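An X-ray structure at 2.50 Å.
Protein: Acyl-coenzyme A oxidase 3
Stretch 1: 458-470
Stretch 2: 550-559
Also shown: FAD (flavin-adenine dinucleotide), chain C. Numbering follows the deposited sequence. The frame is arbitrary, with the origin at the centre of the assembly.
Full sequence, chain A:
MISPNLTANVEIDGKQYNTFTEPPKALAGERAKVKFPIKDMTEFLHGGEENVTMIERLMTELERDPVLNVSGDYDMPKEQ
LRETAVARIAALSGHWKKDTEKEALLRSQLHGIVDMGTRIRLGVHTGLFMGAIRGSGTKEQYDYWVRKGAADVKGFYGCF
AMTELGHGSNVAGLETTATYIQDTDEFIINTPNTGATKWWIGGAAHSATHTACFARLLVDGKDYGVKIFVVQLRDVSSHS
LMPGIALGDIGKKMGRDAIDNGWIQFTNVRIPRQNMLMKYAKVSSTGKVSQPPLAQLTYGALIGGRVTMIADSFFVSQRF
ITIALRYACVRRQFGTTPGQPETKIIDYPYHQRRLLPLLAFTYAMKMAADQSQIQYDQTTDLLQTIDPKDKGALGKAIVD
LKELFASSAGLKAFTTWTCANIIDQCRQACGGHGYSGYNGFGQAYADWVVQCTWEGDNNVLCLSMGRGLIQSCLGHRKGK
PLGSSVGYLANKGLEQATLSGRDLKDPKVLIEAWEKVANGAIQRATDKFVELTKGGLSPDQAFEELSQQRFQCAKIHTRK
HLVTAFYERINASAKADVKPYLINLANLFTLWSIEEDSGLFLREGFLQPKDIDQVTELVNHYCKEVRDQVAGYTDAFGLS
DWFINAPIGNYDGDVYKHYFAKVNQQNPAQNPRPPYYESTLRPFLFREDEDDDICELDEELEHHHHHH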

# COMPACT_ATOMS: atom_id res chain seq x y z
N ASN A 458 3.24 -13.66 5.83
CA ASN A 458 4.57 -13.09 6.03
C ASN A 458 4.96 -12.97 7.51
O ASN A 458 6.12 -13.28 7.87
N ASN A 459 4.01 -12.54 8.33
CA ASN A 459 4.24 -12.33 9.75
C ASN A 459 4.44 -13.66 10.44
O ASN A 459 5.32 -13.78 11.31
N VAL A 460 3.66 -14.67 10.03
CA VAL A 460 3.81 -15.99 10.60
C VAL A 460 5.15 -16.61 10.18
O VAL A 460 5.79 -17.24 11.00
N LEU A 461 5.57 -16.43 8.93
CA LEU A 461 6.91 -16.91 8.52
C LEU A 461 8.04 -16.23 9.31
O LEU A 461 8.97 -16.90 9.74
N CYS A 462 7.94 -14.91 9.50
CA CYS A 462 8.98 -14.18 10.22
C CYS A 462 9.10 -14.62 11.69
O CYS A 462 10.22 -14.74 12.21
N LEU A 463 7.98 -14.87 12.35
CA LEU A 463 8.00 -15.34 13.73
C LEU A 463 8.54 -16.78 13.88
O LEU A 463 9.18 -17.08 14.87
N SER A 464 8.27 -17.65 12.90
CA SER A 464 8.82 -18.99 12.89
C SER A 464 10.28 -18.96 12.65
O SER A 464 11.02 -19.69 13.30
N MET A 465 10.70 -18.18 11.68
CA MET A 465 12.09 -18.16 11.38
C MET A 465 12.86 -17.53 12.53
O MET A 465 13.94 -18.00 12.81
N GLY A 466 12.28 -16.52 13.19
CA GLY A 466 12.85 -15.88 14.40
C GLY A 466 13.04 -16.81 15.58
O GLY A 466 14.06 -16.80 16.23
N ARG A 467 12.03 -17.64 15.84
CA ARG A 467 12.13 -18.80 16.73
C ARG A 467 13.19 -19.78 16.21
O ARG A 467 14.01 -20.24 16.99
N GLY A 468 13.18 -20.08 14.92
CA GLY A 468 14.17 -20.96 14.35
C GLY A 468 15.64 -20.52 14.52
O GLY A 468 16.54 -21.36 14.60
N LEU A 469 15.89 -19.21 14.56
CA LEU A 469 17.24 -18.71 14.70
C LEU A 469 17.73 -18.83 16.16
O LEU A 469 18.90 -19.03 16.40
N ILE A 470 16.82 -18.63 17.10
CA ILE A 470 17.12 -18.78 18.49
C ILE A 470 17.44 -20.26 18.82
O ILE A 470 18.41 -20.55 19.56
N ARG A 550 11.92 -12.10 18.27
CA ARG A 550 11.93 -13.08 17.16
C ARG A 550 11.73 -12.47 15.78
O ARG A 550 12.42 -12.84 14.82
N PHE A 551 10.77 -11.55 15.68
CA PHE A 551 10.53 -10.77 14.48
C PHE A 551 11.75 -9.95 14.07
O PHE A 551 12.14 -9.98 12.89
N GLN A 552 12.32 -9.22 15.02
CA GLN A 552 13.55 -8.43 14.78
C GLN A 552 14.72 -9.32 14.26
O GLN A 552 15.39 -8.99 13.26
N CYS A 553 14.95 -10.44 14.93
CA CYS A 553 15.94 -11.40 14.44
C CYS A 553 15.68 -11.82 13.01
O CYS A 553 16.60 -11.81 12.20
N ALA A 554 14.43 -12.15 12.69
CA ALA A 554 14.09 -12.52 11.30
C ALA A 554 14.44 -11.38 10.34
O ALA A 554 14.98 -11.58 9.25
N LYS A 555 14.13 -10.17 10.79
CA LYS A 555 14.34 -8.98 9.98
C LYS A 555 15.81 -8.69 9.77
O LYS A 555 16.23 -8.42 8.66
N ILE A 556 16.61 -8.73 10.83
CA ILE A 556 18.00 -8.34 10.70
C ILE A 556 18.78 -9.40 9.94
O ILE A 556 19.59 -9.09 9.08
N HIS A 557 18.49 -10.65 10.21
CA HIS A 557 19.15 -11.72 9.49
C HIS A 557 18.86 -11.71 7.97
O HIS A 557 19.76 -11.95 7.16
N THR A 558 17.60 -11.46 7.60
CA THR A 558 17.21 -11.37 6.21
C THR A 558 17.92 -10.17 5.53
O THR A 558 18.42 -10.26 4.40
N ARG A 559 18.01 -9.06 6.23
CA ARG A 559 18.65 -7.91 5.64
C ARG A 559 20.14 -8.14 5.33
O ARG A 559 20.67 -7.74 4.26

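Two helices, 458-470 and 550-559, cross almost at right angles, at 89°, with their axes 7.3 Å apart at closest approach. Small residues lie where the helices are close. Ala554 points toward the first helix, and its CB lies 3.2 Å from Cys462 O and 4.0 Å from Cys462 CB. Gly466 lies against the backbone of Arg550: Gly466 CA is 3.1 Å from Arg550 O, a CA-H...O contact, and the two CA atoms are 4.0 Å apart. A CB on Gly466 would point toward the second helix and fall 1.9 Å from Arg550 O, so there is no room for one.

Around this centre the larger side chains close in. Cys462 is an m rotamer and points toward the partner helix. Its CB is 3.6 Å from Phe551 CE2, and its SG lies obliquely to the ring, 4.8 Å from the centroid. Phe551 (chi1 t) starts sideways, but its ring comes nearer. Leu463, with chi1 m and chi2 t, brings CD2 to 4.0 Å from Phe551 CB.

On the other flank, Leu469 points toward the second helix, also with chi1 m and chi2 t. Its CD1 is 4.0 Å from Cys553 CB. Its CD2 sits over one face of the His557 ring, 4.0 Å from the centroid and almost on the ring normal, a CH-pi contact. His557 is a t rotamer, and both its ring nitrogens are hydrogen-bonded elsewhere in the structure. Met465 has chi1 and chi2 off the usual wells, at 130° and 148°. Its CE reaches the edge of the His557 ring, 3.6 Å from CD2 of that residue, and also lies 3.9 Å from Ala554 CB. Met465 CE is tightly placed at 2.9 Å from Thr558 OG1; that hydroxyl donates to Ala554 O within its own helix, at 2.6 Å.

The polar edge belongs to Arg550, which has the largest covered area of the contact. Its side chain (chi1 m, chi2 t, chi3 m) is a knob among Leu463, Gly466, Arg467 and Ile470. The aliphatic part packs first: Arg550 CG is 3.9 Å from Ile470 CD1, and Arg550 CD is 3.6 Å from Arg467 CB. Arg550 NH1 then donates a hydrogen bond to Leu463 O at 3.2 Å. Arg467 NH1 lies 4.3 Å from Arg550 NH1, a close pair of like charges.

The first helix also borders the FAD. Val460 CG2 is 3.5 Å from FAD N7A, and Leu463 CD1 is 3.8 Å from FAD C2A.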

# COMPACT_ATOMS: atom_id res chain seq x y z
CB ASN A 458 4.66 -11.73 5.34
CG ASN A 458 4.96 -11.86 3.88
OD1 ASN A 458 4.83 -12.95 3.29
ND2 ASN A 458 5.43 -10.76 3.28
CB ASN A 459 3.10 -11.51 10.42
CG ASN A 459 3.18 -10.03 10.08
OD1 ASN A 459 4.05 -9.33 10.60
ND2 ASN A 459 2.33 -9.56 9.18
CB VAL A 460 2.63 -16.93 10.26
CG1 VAL A 460 2.95 -18.38 10.61
CG2 VAL A 460 1.38 -16.48 11.02
CB LEU A 461 7.15 -16.72 7.03
CG LEU A 461 6.25 -17.51 6.08
CD1 LEU A 461 6.49 -17.07 4.63
CD2 LEU A 461 6.48 -19.01 6.20
CB CYS A 462 8.76 -12.65 10.13
SG CYS A 462 9.07 -11.89 8.50
CB LEU A 463 6.62 -15.24 14.39
CG LEU A 463 6.05 -13.83 14.54
CD1 LEU A 463 4.63 -13.89 15.11
CD2 LEU A 463 6.89 -12.90 15.39
CB SER A 464 8.24 -19.85 11.78
OG SER A 464 6.87 -19.92 11.95
CB MET A 465 12.39 -17.55 10.01
CG MET A 465 13.46 -16.47 10.01
SD MET A 465 14.39 -16.43 8.52
CE MET A 465 14.79 -14.71 8.56
CB ARG A 467 10.78 -19.50 16.88
CG ARG A 467 10.76 -20.78 17.73
CD ARG A 467 9.40 -21.48 17.84
NE ARG A 467 8.95 -21.93 16.52
CZ ARG A 467 7.73 -21.73 15.97
NH1 ARG A 467 6.76 -21.07 16.63
NH2 ARG A 467 7.47 -22.19 14.74
CB LEU A 469 17.32 -17.26 14.30
CG LEU A 469 17.13 -16.95 12.83
CD1 LEU A 469 16.86 -15.44 12.67
CD2 LEU A 469 18.32 -17.44 12.01
CB ILE A 470 15.96 -18.24 19.32
CG1 ILE A 470 15.92 -16.73 19.19
CG2 ILE A 470 16.11 -18.67 20.78
CD1 ILE A 470 14.70 -16.12 19.86
CB ARG A 550 10.85 -14.14 17.34
CG ARG A 550 11.22 -15.22 18.33
CD ARG A 550 10.12 -16.27 18.32
NE ARG A 550 8.89 -15.82 18.97
CZ ARG A 550 7.65 -16.17 18.59
NH1 ARG A 550 7.44 -16.92 17.51
NH2 ARG A 550 6.60 -15.72 19.27
CB PHE A 551 9.30 -9.83 14.61
CG PHE A 551 8.90 -9.20 13.30
CD1 PHE A 551 9.48 -8.03 12.88
CD2 PHE A 551 8.05 -9.86 12.44
CE1 PHE A 551 9.18 -7.48 11.65
CE2 PHE A 551 7.74 -9.32 11.19
CZ PHE A 551 8.31 -8.13 10.80
CB GLN A 552 13.96 -7.65 16.04
CG GLN A 552 13.20 -6.38 16.32
CD GLN A 552 13.61 -5.24 15.39
OE1 GLN A 552 12.78 -4.74 14.61
NE2 GLN A 552 14.90 -4.85 15.46
CB CYS A 553 16.00 -12.61 15.35
SG CYS A 553 16.70 -12.26 16.99
CB ALA A 554 12.60 -12.85 11.18
CB LYS A 555 13.66 -7.78 10.60
CG LYS A 555 13.58 -6.56 9.70
CD LYS A 555 13.66 -5.24 10.46
CE LYS A 555 12.35 -4.50 10.45
NZ LYS A 555 12.57 -3.16 11.06
CB ILE A 556 18.65 -7.97 12.05
CG1 ILE A 556 17.97 -6.75 12.64
CG2 ILE A 556 20.11 -7.60 11.86
CD1 ILE A 556 17.85 -6.77 14.16
CB HIS A 557 18.74 -13.05 10.15
CG HIS A 557 19.12 -14.27 9.36
ND1 HIS A 557 20.39 -14.80 9.38
CD2 HIS A 557 18.37 -15.09 8.59
CE1 HIS A 557 20.40 -15.89 8.63
NE2 HIS A 557 19.18 -16.10 8.15
CB THR A 558 15.68 -11.29 6.09
OG1 THR A 558 15.10 -12.43 6.76
CG2 THR A 558 15.22 -11.30 4.61
CB ARG A 559 18.50 -6.70 6.58
CG ARG A 559 18.69 -5.39 5.87
CD ARG A 559 18.07 -5.46 4.47
NE ARG A 559 17.72 -4.16 3.99
CZ ARG A 559 16.54 -3.58 4.15
NH1 ARG A 559 15.58 -4.16 4.78
NH2 ARG A 559 16.36 -2.38 3.68
PA FAD C . -4.58 -16.84 9.31
O1A FAD C . -5.75 -17.09 10.17
O2A FAD C . -3.49 -17.84 9.20
O5B FAD C . -3.91 -15.52 9.86
C5B FAD C . -4.66 -14.31 9.93
C4B FAD C . -3.85 -13.21 10.58
O4B FAD C . -3.49 -13.60 11.90
C3B FAD C . -2.57 -12.97 9.83
O3B FAD C . -2.29 -11.59 9.80
C2B FAD C . -1.51 -13.61 10.67
O2B FAD C . -0.34 -12.82 10.63
C1B FAD C . -2.09 -13.63 12.06
N9A FAD C . -1.61 -14.85 12.73
C8A FAD C . -1.96 -16.12 12.44
N7A FAD C . -1.29 -16.98 13.23
C5A FAD C . -0.50 -16.27 14.03
C6A FAD C . 0.46 -16.55 15.10
N6A FAD C . 0.72 -17.81 15.49
N1A FAD C . 1.08 -15.51 15.68
C2A FAD C . 0.83 -14.25 15.31
N3A FAD C . -0.02 -13.92 14.35
C4A FAD C . -0.71 -14.87 13.69
N1 FAD C . -5.56 -21.55 -0.40
C2 FAD C . -5.60 -22.72 -1.05
O2 FAD C . -5.46 -23.76 -0.42
N3 FAD C . -5.77 -22.82 -2.36
C4 FAD C . -5.92 -21.76 -3.12
O4 FAD C . -6.08 -21.89 -4.33
C4X FAD C . -5.89 -20.44 -2.50
N5 FAD C . -6.04 -19.33 -3.22
C5X FAD C . -6.03 -18.14 -2.62
C6 FAD C . -6.19 -17.03 -3.41
C7 FAD C . -6.19 -15.78 -2.85
C7M FAD C . -6.37 -14.59 -3.74
C8 FAD C . -6.00 -15.64 -1.39
C8M FAD C . -5.98 -14.29 -0.75
C9 FAD C . -5.82 -16.76 -0.59
C9A FAD C . -5.83 -18.01 -1.16
N10 FAD C . -5.65 -19.16 -0.38
C10 FAD C . -5.70 -20.39 -1.05
C1' FAD C . -5.49 -19.09 1.07
C2' FAD C . -4.14 -18.62 1.58
O2' FAD C . -3.20 -19.66 1.35
C3' FAD C . -4.27 -18.32 3.07
O3' FAD C . -5.12 -17.20 3.18
C4' FAD C . -3.00 -18.00 3.86
O4' FAD C . -1.97 -18.97 3.68
C5' FAD C . -3.28 -18.00 5.34
O5' FAD C . -4.17 -16.95 5.66
P FAD C . -5.42 -17.17 6.60
O1P FAD C . -6.57 -16.53 5.93
O2P FAD C . -5.47 -18.59 7.01
O3P FAD C . -5.05 -16.29 7.87